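Local coordinates for protein 3'-5' exonuclease crn-4 (Caenorhabditis elegans, PDB 5DK5) that degrades RNA and DNA from their 3' ends as a metal-dependent DEDDh-family exonuclease and takes part in apoptotic DNA degradation, at residues Val41-Ile46 against Asn63-Pro68; Asn150-Phe155 against Ile173-Glu178. All coordinates share one frame; numbering follows the deposited sequence.

Contact 1 (Val41-Ile46 against Asn63-Pro68); sequences VIQFAI and NKYVKP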
loop_
_atom_site.group_PDB
_atom_site.type_symbol
_atom_site.label_atom_id
_atom_site.label_comp_id
_atom_site.label_asym_id
_atom_site.label_seq_id
_atom_site.Cartn_x
_atom_site.Cartn_y
_atom_site.Cartn_z
ATOM N N VAL B 41 -3.933 0.051 -11.992
ATOM C CA VAL B 41 -3.161 -0.624 -13.028
ATOM C C VAL B 41 -1.674 -0.315 -12.881
ATOM O O VAL B 41 -1.290 0.846 -12.736
ATOM C CB VAL B 41 -3.628 -0.205 -14.437
ATOM C CG1 VAL B 41 -2.759 -0.849 -15.515
ATOM C CG2 VAL B 41 -5.085 -0.576 -14.646
ATOM N N ILE B 42 -0.844 -1.356 -12.925
ATOM C CA ILE B 42 0.607 -1.193 -12.842
ATOM C C ILE B 42 1.321 -1.840 -14.030
ATOM O O ILE B 42 2.519 -1.631 -14.227
ATOM C CB ILE B 42 1.169 -1.775 -11.529
ATOM C CG1 ILE B 42 0.728 -3.229 -11.349
ATOM C CG2 ILE B 42 0.710 -0.928 -10.345
ATOM C CD1 ILE B 42 1.320 -3.895 -10.122
ATOM N N GLN B 43 0.590 -2.622 -14.818
ATOM C CA GLN B 43 1.112 -3.112 -16.089
ATOM C C GLN B 43 -0.000 -3.230 -17.128
ATOM O O GLN B 43 -1.110 -3.671 -16.827
ATOM C CB GLN B 43 1.817 -4.456 -15.915
ATOM C CG GLN B 43 2.557 -4.905 -17.168
ATOM C CD GLN B 43 3.477 -6.085 -16.925
ATOM O OE1 GLN B 43 3.448 -6.707 -15.863
ATOM N NE2 GLN B 43 4.302 -6.400 -17.917
ATOM N N PHE B 44 0.327 -2.826 -18.352
ATOM C CA PHE B 44 -0.623 -2.732 -19.454
ATOM C C PHE B 44 -0.064 -3.518 -20.640
ATOM O O PHE B 44 0.853 -3.048 -21.315
ATOM C CB PHE B 44 -0.846 -1.256 -19.813
ATOM C CG PHE B 44 -2.075 -0.986 -20.639
ATOM C CD1 PHE B 44 -2.657 -1.972 -21.419
ATOM C CD2 PHE B 44 -2.644 0.278 -20.639
ATOM C CE1 PHE B 44 -3.783 -1.701 -22.177
ATOM C CE2 PHE B 44 -3.768 0.553 -21.393
ATOM C CZ PHE B 44 -4.338 -0.436 -22.162
ATOM N N ALA B 45 -0.615 -4.705 -20.891
ATOM C CA ALA B 45 -0.059 -5.620 -21.887
ATOM C C ALA B 45 -1.081 -6.033 -22.944
ATOM O O ALA B 45 -2.197 -6.439 -22.620
ATOM C CB ALA B 45 0.507 -6.856 -21.202
ATOM N N ILE B 46 -0.678 -5.929 -24.207
ATOM C CA ILE B 46 -1.512 -6.342 -25.332
ATOM C C ILE B 46 -0.672 -7.080 -26.372
ATOM O O ILE B 46 0.478 -6.720 -26.622
ATOM C CB ILE B 46 -2.209 -5.136 -26.010
ATOM C CG1 ILE B 46 -3.080 -4.378 -25.003
ATOM C CG2 ILE B 46 -3.063 -5.603 -27.193
ATOM C CD1 ILE B 46 -3.674 -3.088 -25.544
ATOM N N ASN B 63 3.259 -3.001 -24.301
ATOM C CA ASN B 63 3.664 -3.498 -22.990
ATOM C C ASN B 63 4.342 -2.412 -22.161
ATOM O O ASN B 63 5.525 -2.124 -22.341
ATOM C CB ASN B 63 4.594 -4.702 -23.145
ATOM C CG ASN B 63 4.864 -5.407 -21.828
ATOM O OD1 ASN B 63 4.234 -5.117 -20.811
ATOM N ND2 ASN B 63 5.804 -6.344 -21.844
ATOM N N LYS B 64 3.577 -1.821 -21.250
ATOM C CA LYS B 64 4.057 -0.714 -20.433
ATOM C C LYS B 64 3.766 -0.946 -18.959
ATOM O O LYS B 64 2.735 -1.512 -18.597
ATOM C CB LYS B 64 3.412 0.602 -20.878
ATOM C CG LYS B 64 4.288 1.477 -21.766
ATOM C CD LYS B 64 4.236 1.051 -23.216
ATOM C CE LYS B 64 4.717 2.170 -24.126
ATOM N NZ LYS B 64 6.108 2.587 -23.813
ATOM N N TYR B 65 4.693 -0.510 -18.115
ATOM C CA TYR B 65 4.449 -0.424 -16.684
ATOM C C TYR B 65 3.692 0.868 -16.408
ATOM O O TYR B 65 3.727 1.793 -17.221
ATOM C CB TYR B 65 5.761 -0.463 -15.900
ATOM C CG TYR B 65 6.479 -1.789 -15.989
ATOM C CD1 TYR B 65 5.919 -2.934 -15.443
ATOM C CD2 TYR B 65 7.717 -1.896 -16.610
ATOM C CE1 TYR B 65 6.565 -4.150 -15.516
ATOM C CE2 TYR B 65 8.373 -3.110 -16.687
ATOM C CZ TYR B 65 7.791 -4.235 -16.137
ATOM O OH TYR B 65 8.432 -5.451 -16.206
ATOM N N VAL B 66 3.006 0.921 -15.271
ATOM C CA VAL B 66 2.229 2.096 -14.889
ATOM C C VAL B 66 2.494 2.444 -13.427
ATOM O O VAL B 66 2.496 1.567 -12.566
ATOM C CB VAL B 66 0.717 1.866 -15.097
ATOM C CG1 VAL B 66 -0.079 3.114 -14.729
ATOM C CG2 VAL B 66 0.430 1.473 -16.530
ATOM N N LYS B 67 2.719 3.726 -13.153
ATOM C CA LYS B 67 2.955 4.179 -11.789
ATOM C C LYS B 67 1.626 4.469 -11.080
ATOM O O LYS B 67 0.885 5.355 -11.507
ATOM C CB LYS B 67 3.834 5.431 -11.778
ATOM C CG LYS B 67 4.169 5.925 -10.367
ATOM C CD LYS B 67 4.805 7.302 -10.377
ATOM C CE LYS B 67 6.241 7.252 -10.854
ATOM N NZ LYS B 67 6.847 8.611 -10.910
ATOM N N PRO B 68 1.320 3.727 -9.998
ATOM C CA PRO B 68 0.118 4.022 -9.207
ATOM C C PRO B 68 0.318 5.249 -8.319
ATOM O O PRO B 68 1.465 5.609 -8.059
ATOM C CB PRO B 68 -0.065 2.757 -8.370
ATOM C CG PRO B 68 1.313 2.241 -8.188
ATOM C CD PRO B 68 2.075 2.592 -9.435
#

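Contact 2 (Asn150-Phe155 against Ile173-Glu178); sequences NLYKIF and IGKMNE. With IPA (isopropyl alcohol), chain L.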
loop_
_atom_site.group_PDB
_atom_site.type_symbol
_atom_site.label_atom_id
_atom_site.label_comp_id
_atom_site.label_asym_id
_atom_site.label_seq_id
_atom_site.Cartn_x
_atom_site.Cartn_y
_atom_site.Cartn_z
ATOM N N ASN B 150 -14.989 -12.460 -23.743
ATOM C CA ASN B 150 -14.628 -13.259 -22.580
ATOM C C ASN B 150 -14.299 -14.671 -23.047
ATOM O O ASN B 150 -15.194 -15.467 -23.326
ATOM C CB ASN B 150 -15.765 -13.269 -21.559
ATOM C CG ASN B 150 -15.366 -13.903 -20.240
ATOM O OD1 ASN B 150 -14.518 -14.795 -20.190
ATOM N ND2 ASN B 150 -15.980 -13.444 -19.160
ATOM N N LEU B 151 -13.008 -14.973 -23.140
ATOM C CA LEU B 151 -12.567 -16.227 -23.738
ATOM C C LEU B 151 -12.954 -17.433 -22.890
ATOM O O LEU B 151 -13.190 -18.520 -23.418
ATOM C CB LEU B 151 -11.052 -16.212 -23.953
ATOM C CG LEU B 151 -10.509 -17.306 -24.876
ATOM C CD1 LEU B 151 -10.996 -17.101 -26.300
ATOM C CD2 LEU B 151 -8.993 -17.338 -24.839
ATOM N N TYR B 152 -13.016 -17.242 -21.575
ATOM C CA TYR B 152 -13.353 -18.332 -20.667
ATOM C C TYR B 152 -14.817 -18.716 -20.814
ATOM O O TYR B 152 -15.195 -19.871 -20.612
ATOM C CB TYR B 152 -13.061 -17.946 -19.218
ATOM C CG TYR B 152 -13.268 -19.083 -18.245
ATOM C CD1 TYR B 152 -12.309 -20.073 -18.097
ATOM C CD2 TYR B 152 -14.422 -19.168 -17.477
ATOM C CE1 TYR B 152 -12.490 -21.117 -17.213
ATOM C CE2 TYR B 152 -14.612 -20.210 -16.588
ATOM C CZ TYR B 152 -13.643 -21.180 -16.460
ATOM O OH TYR B 152 -13.826 -22.220 -15.577
ATOM N N LYS B 153 -15.641 -17.734 -21.159
ATOM C CA LYS B 153 -17.057 -17.975 -21.381
ATOM C C LYS B 153 -17.263 -18.838 -22.622
ATOM O O LYS B 153 -18.136 -19.704 -22.651
ATOM C CB LYS B 153 -17.803 -16.653 -21.525
ATOM C CG LYS B 153 -19.297 -16.803 -21.722
ATOM C CD LYS B 153 -19.953 -15.442 -21.855
ATOM C CE LYS B 153 -21.437 -15.561 -22.138
ATOM N NZ LYS B 153 -22.040 -14.227 -22.355
ATOM N N ILE B 154 -16.454 -18.595 -23.648
ATOM C CA ILE B 154 -16.495 -19.405 -24.860
ATOM C C ILE B 154 -15.966 -20.797 -24.551
ATOM O O ILE B 154 -16.485 -21.799 -25.044
ATOM C CB ILE B 154 -15.667 -18.771 -25.996
ATOM C CG1 ILE B 154 -16.145 -17.340 -26.258
ATOM C CG2 ILE B 154 -15.762 -19.621 -27.268
ATOM C CD1 ILE B 154 -15.331 -16.596 -27.283
ATOM N N PHE B 155 -14.927 -20.845 -23.724
ATOM C CA PHE B 155 -14.333 -22.103 -23.295
ATOM C C PHE B 155 -15.355 -22.971 -22.569
ATOM O O PHE B 155 -15.332 -24.195 -22.685
ATOM C CB PHE B 155 -13.128 -21.828 -22.397
ATOM C CG PHE B 155 -12.585 -23.049 -21.718
ATOM C CD1 PHE B 155 -11.923 -24.025 -22.444
ATOM C CD2 PHE B 155 -12.717 -23.212 -20.349
ATOM C CE1 PHE B 155 -11.415 -25.147 -21.818
ATOM C CE2 PHE B 155 -12.211 -24.330 -19.717
ATOM C CZ PHE B 155 -11.558 -25.299 -20.453
ATOM N N ILE B 173 -6.887 -19.405 -17.114
ATOM C CA ILE B 173 -5.826 -19.732 -18.060
ATOM C C ILE B 173 -5.289 -21.133 -17.790
ATOM O O ILE B 173 -5.009 -21.890 -18.720
ATOM C CB ILE B 173 -4.668 -18.716 -17.991
ATOM C CG1 ILE B 173 -5.141 -17.347 -18.484
ATOM C CG2 ILE B 173 -3.475 -19.189 -18.831
ATOM C CD1 ILE B 173 -4.156 -16.219 -18.234
ATOM N N GLY B 174 -5.144 -21.469 -16.512
ATOM C CA GLY B 174 -4.647 -22.774 -16.117
ATOM C C GLY B 174 -5.563 -23.901 -16.552
ATOM O O GLY B 174 -5.099 -24.948 -17.002
ATOM N N LYS B 175 -6.868 -23.690 -16.410
ATOM C CA LYS B 175 -7.858 -24.683 -16.816
ATOM C C LYS B 175 -7.857 -24.877 -18.327
ATOM O O LYS B 175 -7.872 -26.005 -18.819
ATOM C CB LYS B 175 -9.254 -24.273 -16.347
ATOM C CG LYS B 175 -9.515 -24.538 -14.875
ATOM C CD LYS B 175 -10.870 -24.001 -14.449
ATOM C CE LYS B 175 -11.126 -24.251 -12.972
ATOM N NZ LYS B 175 -12.452 -23.733 -12.543
ATOM N N MET B 176 -7.841 -23.767 -19.057
ATOM C CA MET B 176 -7.875 -23.807 -20.513
ATOM C C MET B 176 -6.625 -24.473 -21.082
ATOM O O MET B 176 -6.708 -25.235 -22.043
ATOM C CB MET B 176 -8.030 -22.393 -21.075
ATOM C CG MET B 176 -9.406 -21.800 -20.829
ATOM S SD MET B 176 -9.671 -20.193 -21.605
ATOM C CE MET B 176 -8.571 -19.158 -20.645
ATOM N N ASN B 177 -5.470 -24.196 -20.487
ATOM C CA ASN B 177 -4.230 -24.828 -20.922
ATOM C C ASN B 177 -4.230 -26.327 -20.633
ATOM O O ASN B 177 -3.670 -27.114 -21.397
ATOM C CB ASN B 177 -3.021 -24.174 -20.246
ATOM C CG ASN B 177 -2.486 -22.976 -21.017
ATOM O OD1 ASN B 177 -2.718 -22.834 -22.217
ATOM N ND2 ASN B 177 -1.752 -22.114 -20.325
ATOM N N GLU B 178 -4.857 -26.719 -19.529
ATOM C CA GLU B 178 -4.919 -28.125 -19.148
ATOM C C GLU B 178 -5.896 -28.888 -20.037
ATOM O O GLU B 178 -5.687 -30.063 -20.338
ATOM C CB GLU B 178 -5.325 -28.266 -17.680
ATOM C CG GLU B 178 -5.277 -29.698 -17.157
ATOM C CD GLU B 178 -5.619 -29.791 -15.682
ATOM O OE1 GLU B 178 -5.990 -28.756 -15.089
ATOM O OE2 GLU B 178 -5.515 -30.900 -15.114
HETATM C C1 IPA L . -16.111 -16.302 -16.206
HETATM C C2 IPA L . -15.127 -15.246 -15.758
HETATM C C3 IPA L . -14.789 -15.442 -14.296
HETATM O O2 IPA L . -15.712 -13.977 -15.928
#

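Contact 1 (Val41-Ile46 against Asn63-Pro68)
Phe44 and Lys64 form an antiparallel hydrogen-bonded pair in the hairpin of strands 41-50 and 55-65: Phe44 N donates a hydrogen bond to Lys64 O at 2.8 Å, and Lys64 N donates to Phe44 O at 3.0 Å. Two residues along, Val66 N donates to Ile42 O at 2.8 Å, standing well above the carbonyl plane, 63° out of it. On the far side of strand 41-50, Ile42 and Gln43 both face Glu27 of strand 20-28, a classic beta bulge.

The tight part lies around Val66. With CG1 anti to its backbone N (chi1 -178°), this valine sets CG1 3.3 Å from Val41 O, while its CG2 meets Val41 CG1 obliquely at 4.1 Å. Pro68 CG rests on Ile42 CG2. The Phe44 ring turns away from Lys64 into an aromatic cluster with Phe26, Phe62 and Phe102.

Across the sheet the packing opens out toward the more exposed Asn63 and Tyr65. Gln43 NE2 donates to Asn63 OD1 at 3.2 Å, nearly straight and on a lone pair, the two amide planes almost coplanar. Tyr65 runs alongside Gln43, its CE1 3.9 Å from Gln43 CD, the ring turned 40° from the amide.

Weak bonds from Gln43 NE2 to Asp190 and from Ala191 N to Gln43 OE1 hold this amide as well. Three hydrogen bonds, two of them weak, thus limit its rotation, a polar network beside the magnesium ligand Glu27, against the apolar packing behind.

Contact 2 (Asn150-Phe155 against Ile173-Glu178)
Met176 places CG anti to its carbonyl carbon (chi1 -71°), and Phe155 CG is anti to its backbone N, which helps to bring the methionine CG over the centre of the phenylalanine ring. This is a CH-pi contact, 3.6 Å from CG to the ring centroid and only 14° off the normal. The sulfur follows obliquely, SD lying 4.7 Å from the same centroid, a Met-aromatic contact. SD also comes within 4.4 Å of Leu151 CD2, while Tyr152 CD1 lies 4.3 Å from Met176 CG.

The extended Lys175 chain crosses Tyr152 and brings CD to 3.6 Å from Tyr152 OH, at the ring edge. Tyr179 meets the Phe155 ring edge-to-face.

Asn150 is the N-cap of helix 151-161: its OD1 accepts from Lys153 N at 3.3 Å and weakly from Tyr152 N. Its ND2 donates to Glu216 and to an isopropyl alcohol, probably from the crystallisation liquor, whose C1 touches Tyr152 CD2.

The axes of the two short helix segments approach to 10.8 Å and cross at 42°; dispersion and CH-pi contacts join them, mainly through Met176, with Lys175 against Tyr152 at the margin, while Asn150 OD1 caps the start of the helix.

Contacts 1 and 2 lie within the same exonuclease domain, of the RNase H-like clan, with centres 23 Å apart and nearest atoms about 11 Å apart, so they do not touch. They follow in series: the hairpin of 41-46 with 63-68 is complete before 150-155 and 173-178 come together. Contact 1 sits at the edge of the mixed sheet, where 55-65 is an outermost strand within this chain; contact 2 joins helices 151-161 and 172-179, the first starting directly after sheet strand 147-150. Helix 191-207, which carries the magnesium ligand Asp194, is shared: Ala45 and Asn63 touch it from contact 1, Leu151 and Asn177 from contact 2. The two contacts therefore pack on one helix of the active site.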